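Local coordinates for putative nucleoprotein (Infectious salmon anemia virus, PDB 4EWC), which encapsidates the negative-strand viral RNA, protecting it from nucleases and forming the ribonucleoprotein that serves as template for transcription and replication, at residues 567-572 with 578-583; 457-462 with 498-503; 417-422 with 447-452. All coordinates share one frame; numbering follows the deposited sequence.

Contact 1. Residues 567-572 with 578-583; sequences AVKTFM and KSAIVI
T570 and I581 hold the middle of this strand pair with two backbone hydrogen bonds. T570 N lies 2.7 Å from I581 O, and I581 N is equally close to T570 O at 2.7 Å, with a nearly straight N-H...O angle of 174°. Further along, M572 and S579 form a second such pair, M572 N reaching S579 O at 2.8 Å with the donor tilted from the carbonyl plane. At the other end, water 1 bridges V568 N and I583 O, accepting from the first and donating to the second. The two strands, 568-574 and 577-583, are the arms of a beta hairpin. They supply the middle strand and one outer strand of a three-stranded antiparallel sheet in the C-terminal family region. The outer strand faces the second subunit, where V582 N donates to Y470 OH of that neighbouring chain. The aromatic contacts centre on F571, with A580 as its partner on the same face of the sheet. K578 NZ stands over one face of the F571 ring as a cation-pi contact, 4.4 Å from the ring centroid and only 11° off the normal. The lysine chain gets there by bending at chi3 (61°) after CG passes F571 CB. A580 CB approaches the opposite face off-centre in a CH-pi contact, 4.2 Å from the F571 ring centroid. On the other face of the sheet T570, I581, I583 and M572 make apolar contacts: T570 CG2 meets I583 CD1 at 3.6 Å, and the selenomethionine M572 crosses I581 at about a right angle, with CE 3.9 Å from I581 CD1.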
loop_
_atom_site.group_PDB
_atom_site.type_symbol
_atom_site.label_atom_id
_atom_site.label_comp_id
_atom_site.label_asym_id
_atom_site.label_seq_id
_atom_site.Cartn_x
_atom_site.Cartn_y
_atom_site.Cartn_z
ATOM N N ALA A 567 2.104 -0.254 13.539
ATOM C CA ALA A 567 2.240 -0.646 12.131
ATOM C C ALA A 567 3.151 -1.872 11.981
ATOM O O ALA A 567 4.204 -1.951 12.602
ATOM C CB ALA A 567 2.763 0.523 11.289
ATOM N N VAL A 568 2.736 -2.836 11.169
ATOM C CA VAL A 568 3.470 -4.090 11.039
ATOM C C VAL A 568 4.456 -4.038 9.885
ATOM O O VAL A 568 4.077 -3.803 8.732
ATOM C CB VAL A 568 2.514 -5.253 10.771
ATOM C CG1 VAL A 568 3.288 -6.558 10.683
ATOM C CG2 VAL A 568 1.430 -5.308 11.844
ATOM N N LYS A 569 5.724 -4.274 10.167
ATOM C CA LYS A 569 6.694 -4.232 9.088
ATOM C C LYS A 569 7.388 -5.557 8.845
ATOM O O LYS A 569 7.464 -6.403 9.722
ATOM C CB LYS A 569 7.693 -3.091 9.280
ATOM C CG LYS A 569 8.763 -3.321 10.295
ATOM C CD LYS A 569 9.855 -2.274 10.087
ATOM C CE LYS A 569 10.868 -2.274 11.219
ATOM N NZ LYS A 569 11.971 -1.315 10.924
ATOM N N THR A 570 7.877 -5.735 7.630
ATOM C CA THR A 570 8.508 -6.990 7.249
ATOM C C THR A 570 9.608 -6.753 6.193
ATOM O O THR A 570 9.640 -5.714 5.543
ATOM C CB THR A 570 7.443 -8.022 6.803
ATOM O OG1 THR A 570 8.043 -9.312 6.642
ATOM C CG2 THR A 570 6.746 -7.597 5.526
ATOM N N PHE A 571 10.522 -7.693 6.039
ATOM C CA PHE A 571 11.636 -7.482 5.140
ATOM C C PHE A 571 11.489 -8.299 3.880
ATOM O O PHE A 571 11.181 -9.486 3.934
ATOM C CB PHE A 571 12.959 -7.799 5.850
ATOM C CG PHE A 571 13.301 -6.828 6.939
ATOM C CD1 PHE A 571 12.773 -6.976 8.209
ATOM C CD2 PHE A 571 14.122 -5.745 6.685
ATOM C CE1 PHE A 571 13.069 -6.060 9.215
ATOM C CE2 PHE A 571 14.428 -4.827 7.689
ATOM C CZ PHE A 571 13.903 -4.991 8.944
HETATM N N MSE A 572 11.670 -7.643 2.739
HETATM C CA MSE A 572 11.759 -8.332 1.456
HETATM C C MSE A 572 13.246 -8.486 1.100
HETATM O O MSE A 572 14.017 -7.528 1.157
HETATM C CB MSE A 572 11.046 -7.546 0.372
HETATM C CG MSE A 572 9.576 -7.246 0.673
HETATM SE SE MSE A 572 8.569 -8.941 0.940
HETATM C CE MSE A 572 8.160 -8.715 2.788
ATOM N N LYS A 578 18.523 -6.566 1.828
ATOM C CA LYS A 578 17.273 -6.739 2.566
ATOM C C LYS A 578 16.568 -5.396 2.736
ATOM O O LYS A 578 17.219 -4.387 2.997
ATOM C CB LYS A 578 17.586 -7.335 3.942
ATOM C CG LYS A 578 16.421 -8.026 4.599
ATOM C CD LYS A 578 16.822 -8.747 5.879
ATOM C CE LYS A 578 17.372 -7.789 6.900
ATOM N NZ LYS A 578 17.236 -8.366 8.271
ATOM N N SER A 579 15.244 -5.379 2.619
ATOM C CA SER A 579 14.508 -4.103 2.633
ATOM C C SER A 579 13.195 -4.139 3.372
ATOM O O SER A 579 12.330 -4.948 3.062
ATOM C CB SER A 579 14.227 -3.617 1.208
ATOM O OG SER A 579 14.044 -2.228 1.225
ATOM N N ALA A 580 13.023 -3.228 4.317
ATOM C CA ALA A 580 11.766 -3.161 5.072
ATOM C C ALA A 580 10.581 -2.612 4.266
ATOM O O ALA A 580 10.713 -1.624 3.527
ATOM C CB ALA A 580 11.953 -2.355 6.340
ATOM N N ILE A 581 9.431 -3.276 4.394
ATOM C CA ILE A 581 8.149 -2.728 3.934
ATOM C C ILE A 581 7.132 -2.851 5.052
ATOM O O ILE A 581 7.336 -3.623 5.991
ATOM C CB ILE A 581 7.577 -3.448 2.680
ATOM C CG1 ILE A 581 7.139 -4.872 3.009
ATOM C CG2 ILE A 581 8.569 -3.408 1.515
ATOM C CD1 ILE A 581 6.177 -5.459 2.006
ATOM N N VAL A 582 6.044 -2.091 4.949
ATOM C CA VAL A 582 4.921 -2.185 5.888
ATOM C C VAL A 582 3.780 -3.018 5.311
ATOM O O VAL A 582 3.307 -2.769 4.205
ATOM C CB VAL A 582 4.329 -0.787 6.227
ATOM C CG1 VAL A 582 2.943 -0.932 6.854
ATOM C CG2 VAL A 582 5.253 -0.004 7.130
ATOM N N ILE A 583 3.321 -4.006 6.059
ATOM C CA ILE A 583 2.102 -4.701 5.655
ATOM C C ILE A 583 0.913 -3.823 6.078
ATOM O O ILE A 583 0.595 -3.710 7.270
ATOM C CB ILE A 583 2.020 -6.116 6.280
ATOM C CG1 ILE A 583 3.270 -6.902 5.926
ATOM C CG2 ILE A 583 0.801 -6.867 5.800
ATOM C CD1 ILE A 583 3.467 -8.136 6.784
HETATM O O HOH W 1 0.399 -2.427 9.562
#

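Contact 2. Residues 457-462 with 498-503; sequences ADIIEN and RYEARP
I459 and E500 meet because both side chains run straight out from their backbones. I459 sets CG1 anti to its carbonyl carbon (chi1 -61°) and continues extended to CD1, while E500 places CG anti to the backbone N (chi1 169°) and stretches out to its carboxylate. The two chains approach at a slant, and the I459 CD1 methyl comes 3.7 Å from E500 OE1 and 4.1 Å from E500 OE2. This is van der Waals contact against a buried acid whose oxygens find their polar partners beyond the two segments. OE1 is hydrogen-bonded to S521 OG of the second subunit and OE2 to T570 OG1, so each carboxylate oxygen has its own partner and the acid ties this spot to the subunit interface.

The second touch point is the carbonyl of N462, lying alongside the aliphatic part of R498: N462 O is 3.4 Å from R498 CB and 4.0 Å from R498 CD. Nearby, N462 OD1 sits at the edge of the R498 guanidinium, close to its plane, yet 4.3 Å from R498 NH1, too far for a hydrogen bond. The N462 amide is instead turned back onto its own helix. Its ND2 donates to D458 O over 2.8 Å with an N-H...O angle of 168°, the acceptor lying nearly in the amide plane. The same oxygen takes the helical bond from N462 N, and the two donors reach it from opposite faces of the carbonyl plane. N462 and R498 also both touch M572, on the middle strand of the adjoining sheet. What results is a short helix, 457-463, laid against a three-stranded antiparallel sheet, with the outer strand 499-500 at its flank.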
loop_
_atom_site.group_PDB
_atom_site.type_symbol
_atom_site.label_atom_id
_atom_site.label_comp_id
_atom_site.label_asym_id
_atom_site.label_seq_id
_atom_site.Cartn_x
_atom_site.Cartn_y
_atom_site.Cartn_z
ATOM N N ALA A 457 -1.183 -7.381 -0.271
ATOM C CA ALA A 457 -0.898 -6.812 -1.586
ATOM C C ALA A 457 0.493 -6.183 -1.639
ATOM O O ALA A 457 1.185 -6.310 -2.647
ATOM C CB ALA A 457 -1.957 -5.783 -1.972
ATOM N N ASP A 458 0.887 -5.504 -0.563
ATOM C CA ASP A 458 2.223 -4.929 -0.479
ATOM C C ASP A 458 3.269 -6.004 -0.725
ATOM O O ASP A 458 4.233 -5.791 -1.461
ATOM C CB ASP A 458 2.472 -4.313 0.881
ATOM C CG ASP A 458 1.560 -3.143 1.170
ATOM O OD1 ASP A 458 1.823 -2.061 0.599
ATOM O OD2 ASP A 458 0.603 -3.297 1.984
ATOM N N ILE A 459 3.066 -7.162 -0.101
ATOM C CA ILE A 459 3.984 -8.269 -0.238
ATOM C C ILE A 459 4.037 -8.752 -1.678
ATOM O O ILE A 459 5.129 -8.847 -2.265
ATOM C CB ILE A 459 3.651 -9.447 0.697
ATOM C CG1 ILE A 459 3.715 -9.013 2.151
ATOM C CG2 ILE A 459 4.628 -10.622 0.467
ATOM C CD1 ILE A 459 3.423 -10.143 3.134
ATOM N N ILE A 460 2.861 -9.072 -2.224
ATOM C CA ILE A 460 2.703 -9.418 -3.641
ATOM C C ILE A 460 3.462 -8.444 -4.533
ATOM O O ILE A 460 4.244 -8.853 -5.385
ATOM C CB ILE A 460 1.231 -9.355 -4.092
ATOM C CG1 ILE A 460 0.402 -10.447 -3.408
ATOM C CG2 ILE A 460 1.148 -9.478 -5.584
ATOM C CD1 ILE A 460 0.767 -11.834 -3.844
ATOM N N GLU A 461 3.229 -7.152 -4.335
ATOM C CA GLU A 461 3.872 -6.159 -5.182
ATOM C C GLU A 461 5.395 -6.216 -5.069
ATOM O O GLU A 461 6.103 -6.161 -6.071
ATOM C CB GLU A 461 3.379 -4.753 -4.882
ATOM C CG GLU A 461 3.897 -3.724 -5.850
ATOM C CD GLU A 461 2.943 -3.527 -7.010
ATOM O OE1 GLU A 461 1.709 -3.536 -6.756
ATOM O OE2 GLU A 461 3.424 -3.362 -8.165
ATOM N N ASN A 462 5.913 -6.323 -3.852
ATOM C CA ASN A 462 7.363 -6.457 -3.715
ATOM C C ASN A 462 7.920 -7.820 -4.153
ATOM O O ASN A 462 9.091 -7.926 -4.510
ATOM C CB ASN A 462 7.813 -6.133 -2.298
ATOM C CG ASN A 462 7.700 -4.667 -1.989
ATOM O OD1 ASN A 462 8.698 -3.937 -1.988
ATOM N ND2 ASN A 462 6.473 -4.218 -1.736
ATOM N N ARG A 498 11.574 -11.161 -5.369
ATOM C CA ARG A 498 11.950 -11.095 -3.948
ATOM C C ARG A 498 11.147 -12.024 -3.053
ATOM O O ARG A 498 10.023 -12.390 -3.376
ATOM C CB ARG A 498 11.796 -9.674 -3.418
ATOM C CG ARG A 498 13.004 -8.792 -3.612
ATOM C CD ARG A 498 12.751 -7.471 -2.965
ATOM N NE ARG A 498 13.975 -6.871 -2.463
ATOM C CZ ARG A 498 14.032 -5.688 -1.860
ATOM N NH1 ARG A 498 12.914 -4.963 -1.699
ATOM N NH2 ARG A 498 15.213 -5.231 -1.424
ATOM N N TYR A 499 11.711 -12.387 -1.908
ATOM C CA TYR A 499 10.979 -13.219 -0.946
ATOM C C TYR A 499 10.950 -12.562 0.429
ATOM O O TYR A 499 11.840 -11.794 0.774
ATOM C CB TYR A 499 11.562 -14.653 -0.886
ATOM C CG TYR A 499 12.899 -14.757 -0.192
ATOM C CD1 TYR A 499 12.962 -14.959 1.172
ATOM C CD2 TYR A 499 14.093 -14.643 -0.898
ATOM C CE1 TYR A 499 14.154 -15.038 1.825
ATOM C CE2 TYR A 499 15.310 -14.725 -0.252
ATOM C CZ TYR A 499 15.333 -14.925 1.119
ATOM O OH TYR A 499 16.522 -15.016 1.808
ATOM N N GLU A 500 9.910 -12.846 1.202
ATOM C CA GLU A 500 9.794 -12.284 2.550
ATOM C C GLU A 500 10.678 -13.039 3.555
ATOM O O GLU A 500 10.636 -14.271 3.628
ATOM C CB GLU A 500 8.333 -12.299 3.029
ATOM C CG GLU A 500 8.159 -11.968 4.516
ATOM C CD GLU A 500 6.694 -11.853 4.956
ATOM O OE1 GLU A 500 5.828 -12.597 4.455
ATOM O OE2 GLU A 500 6.397 -11.005 5.816
ATOM N N ALA A 501 11.481 -12.294 4.311
ATOM C CA ALA A 501 12.270 -12.893 5.373
ATOM C C ALA A 501 11.306 -13.453 6.392
ATOM O O ALA A 501 10.299 -12.838 6.693
ATOM C CB ALA A 501 13.189 -11.875 6.029
ATOM N N ARG A 502 11.606 -14.635 6.897
ATOM C CA ARG A 502 10.813 -15.221 7.937
ATOM C C ARG A 502 11.174 -14.508 9.238
ATOM O O ARG A 502 12.338 -14.425 9.598
ATOM C CB ARG A 502 11.099 -16.720 8.007
ATOM C CG ARG A 502 10.076 -17.485 8.793
ATOM C CD ARG A 502 10.468 -18.931 8.917
ATOM N NE ARG A 502 10.174 -19.711 7.722
ATOM C CZ ARG A 502 8.967 -20.177 7.403
ATOM N NH1 ARG A 502 7.910 -19.924 8.172
ATOM N NH2 ARG A 502 8.814 -20.899 6.305
ATOM N N PRO A 503 10.171 -13.963 9.936
ATOM C CA PRO A 503 10.445 -13.192 11.159
ATOM C C PRO A 503 10.809 -14.082 12.357
ATOM O O PRO A 503 10.267 -15.188 12.463
ATOM C CB PRO A 503 9.125 -12.472 11.422
ATOM C CG PRO A 503 8.074 -13.335 10.773
ATOM C CD PRO A 503 8.733 -14.023 9.600
#

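Contact 3. Residues 417-422 with 447-452; sequences EDACKI and VSMVAT
Between A419, C420 and M449 no ring or other flat group takes part, so the contact has no faces or edges to account for: methyl groups and a thiol make it. It is helix-to-helix packing in the C-terminal family region, joining helix 417-425 to the last residue of helix 438-449. Selenomethionine M449 does all the reaching from its side. Its chain leaves the helix extended and then bends at chi3 (87°), which delivers the terminal CE to the neighbouring helix. There CE is 3.9 Å from A419 CB and equally 3.9 Å from C420 SG, two consecutive residues touching one methyl. All three residues are buried. P392 lies against A419, and Y499 of strand 499-500 against C420. On another side of helix 417-425, K421 joins E417 and D418 in a network of long salt bridges. Just past M449 the partner helix stops in a Schellman motif, with A451 at positive phi as the C-prime residue and T452 N returning 3.1 Å to V447 O.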
loop_
_atom_site.group_PDB
_atom_site.type_symbol
_atom_site.label_atom_id
_atom_site.label_comp_id
_atom_site.label_asym_id
_atom_site.label_seq_id
_atom_site.Cartn_x
_atom_site.Cartn_y
_atom_site.Cartn_z
ATOM N N GLU A 417 13.954 -18.141 -1.020
ATOM C CA GLU A 417 15.287 -17.882 -1.591
ATOM C C GLU A 417 15.633 -18.747 -2.807
ATOM O O GLU A 417 16.006 -18.237 -3.848
ATOM C CB GLU A 417 16.392 -18.035 -0.549
ATOM C CG GLU A 417 17.770 -17.735 -1.092
ATOM C CD GLU A 417 18.841 -17.706 -0.008
ATOM O OE1 GLU A 417 19.505 -18.740 0.202
ATOM O OE2 GLU A 417 19.027 -16.648 0.625
ATOM N N ASP A 418 15.518 -20.053 -2.664
ATOM C CA ASP A 418 15.830 -20.933 -3.750
ATOM C C ASP A 418 14.840 -20.747 -4.874
ATOM O O ASP A 418 15.210 -20.795 -6.048
ATOM C CB ASP A 418 15.900 -22.391 -3.282
ATOM C CG ASP A 418 16.992 -22.612 -2.246
ATOM O OD1 ASP A 418 17.954 -21.813 -2.205
ATOM O OD2 ASP A 418 16.890 -23.575 -1.460
ATOM N N ALA A 419 13.584 -20.516 -4.539
ATOM C CA ALA A 419 12.597 -20.198 -5.579
ATOM C C ALA A 419 13.002 -18.951 -6.359
ATOM O O ALA A 419 12.901 -18.941 -7.574
ATOM C CB ALA A 419 11.204 -20.053 -5.007
ATOM N N CYS A 420 13.472 -17.909 -5.680
ATOM C CA CYS A 420 13.892 -16.717 -6.413
ATOM C C CYS A 420 15.161 -16.963 -7.275
ATOM O O CYS A 420 15.287 -16.416 -8.377
ATOM C CB CYS A 420 14.054 -15.508 -5.497
ATOM S SG CYS A 420 12.518 -14.974 -4.639
ATOM N N LYS A 421 16.080 -17.791 -6.785
ATOM C CA LYS A 421 17.276 -18.141 -7.541
ATOM C C LYS A 421 16.926 -18.808 -8.845
ATOM O O LYS A 421 17.556 -18.543 -9.868
ATOM C CB LYS A 421 18.177 -19.073 -6.757
ATOM C CG LYS A 421 19.047 -18.381 -5.731
ATOM C CD LYS A 421 19.831 -19.415 -4.956
ATOM C CE LYS A 421 20.480 -18.835 -3.711
ATOM N NZ LYS A 421 21.146 -19.928 -2.943
ATOM N N ILE A 422 15.923 -19.677 -8.819
ATOM C CA ILE A 422 15.479 -20.320 -10.051
ATOM C C ILE A 422 14.790 -19.302 -10.958
ATOM O O ILE A 422 15.005 -19.296 -12.179
ATOM C CB ILE A 422 14.562 -21.517 -9.765
ATOM C CG1 ILE A 422 15.386 -22.658 -9.184
ATOM C CG2 ILE A 422 13.836 -21.980 -11.038
ATOM C CD1 ILE A 422 14.560 -23.796 -8.691
ATOM N N VAL A 447 1.228 -14.772 -6.586
ATOM C CA VAL A 447 0.294 -15.533 -5.776
ATOM C C VAL A 447 0.727 -17.015 -5.602
ATOM O O VAL A 447 0.682 -17.538 -4.504
ATOM C CB VAL A 447 -1.156 -15.346 -6.287
ATOM C CG1 VAL A 447 -2.050 -16.529 -5.925
ATOM C CG2 VAL A 447 -1.722 -14.045 -5.748
ATOM N N SER A 448 1.183 -17.675 -6.655
ATOM C CA SER A 448 1.674 -19.033 -6.498
ATOM C C SER A 448 2.982 -19.133 -5.683
ATOM O O SER A 448 3.175 -20.073 -4.867
ATOM C CB SER A 448 1.795 -19.733 -7.840
ATOM O OG SER A 448 0.488 -19.995 -8.358
HETATM N N MSE A 449 3.866 -18.159 -5.868
HETATM C CA MSE A 449 5.094 -18.136 -5.078
HETATM C C MSE A 449 4.845 -18.126 -3.566
HETATM O O MSE A 449 5.548 -18.798 -2.816
HETATM C CB MSE A 449 6.026 -17.017 -5.507
HETATM C CG MSE A 449 6.696 -17.311 -6.837
HETATM SE SE MSE A 449 7.993 -15.916 -7.274
HETATM C CE MSE A 449 9.438 -16.784 -6.275
ATOM N N VAL A 450 3.838 -17.379 -3.126
ATOM C CA VAL A 450 3.497 -17.342 -1.722
ATOM C C VAL A 450 2.358 -18.300 -1.427
ATOM O O VAL A 450 1.908 -18.414 -0.277
ATOM C CB VAL A 450 3.164 -15.923 -1.264
ATOM C CG1 VAL A 450 4.383 -15.019 -1.488
ATOM C CG2 VAL A 450 1.894 -15.399 -1.988
ATOM N N ALA A 451 1.925 -19.005 -2.475
ATOM C CA ALA A 451 0.914 -20.065 -2.354
ATOM C C ALA A 451 -0.364 -19.635 -1.640
ATOM O O ALA A 451 -0.928 -20.403 -0.863
ATOM C CB ALA A 451 1.507 -21.285 -1.647
ATOM N N THR A 452 -0.818 -18.415 -1.905
ATOM C CA THR A 452 -2.070 -17.940 -1.307
ATOM C C THR A 452 -2.635 -16.699 -1.971
ATOM O O THR A 452 -1.934 -15.713 -2.167
ATOM C CB THR A 452 -1.944 -17.687 0.226
ATOM O OG1 THR A 452 -3.239 -17.370 0.759
ATOM C CG2 THR A 452 -0.917 -16.567 0.554
#

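Contact 2 is the middle piece, its centre 8 Å from that of contact 1 and 10 Å from that of contact 3. Toward contact 1 the join runs through the sheet: F571 O and A501 N, 2.8 Å apart, probably hydrogen-bond, making strands 499-500 and 568-574 neighbours. Toward contact 3, residues 498-499 make one bridge, with R498 C 3.6 Å from C420 SG and Y499 OH 3.2 Å from E417 OE2, a probable hydrogen bond. A second, I460 CD1 to V447 CG2 at 3.8 Å, joins the consecutive helices 438-449 and 457-463. Contacts 1 and 3 do not touch, nearest atoms about 8 Å apart. Contacts 1 and 2 meet the second subunit, contact 3 through V450.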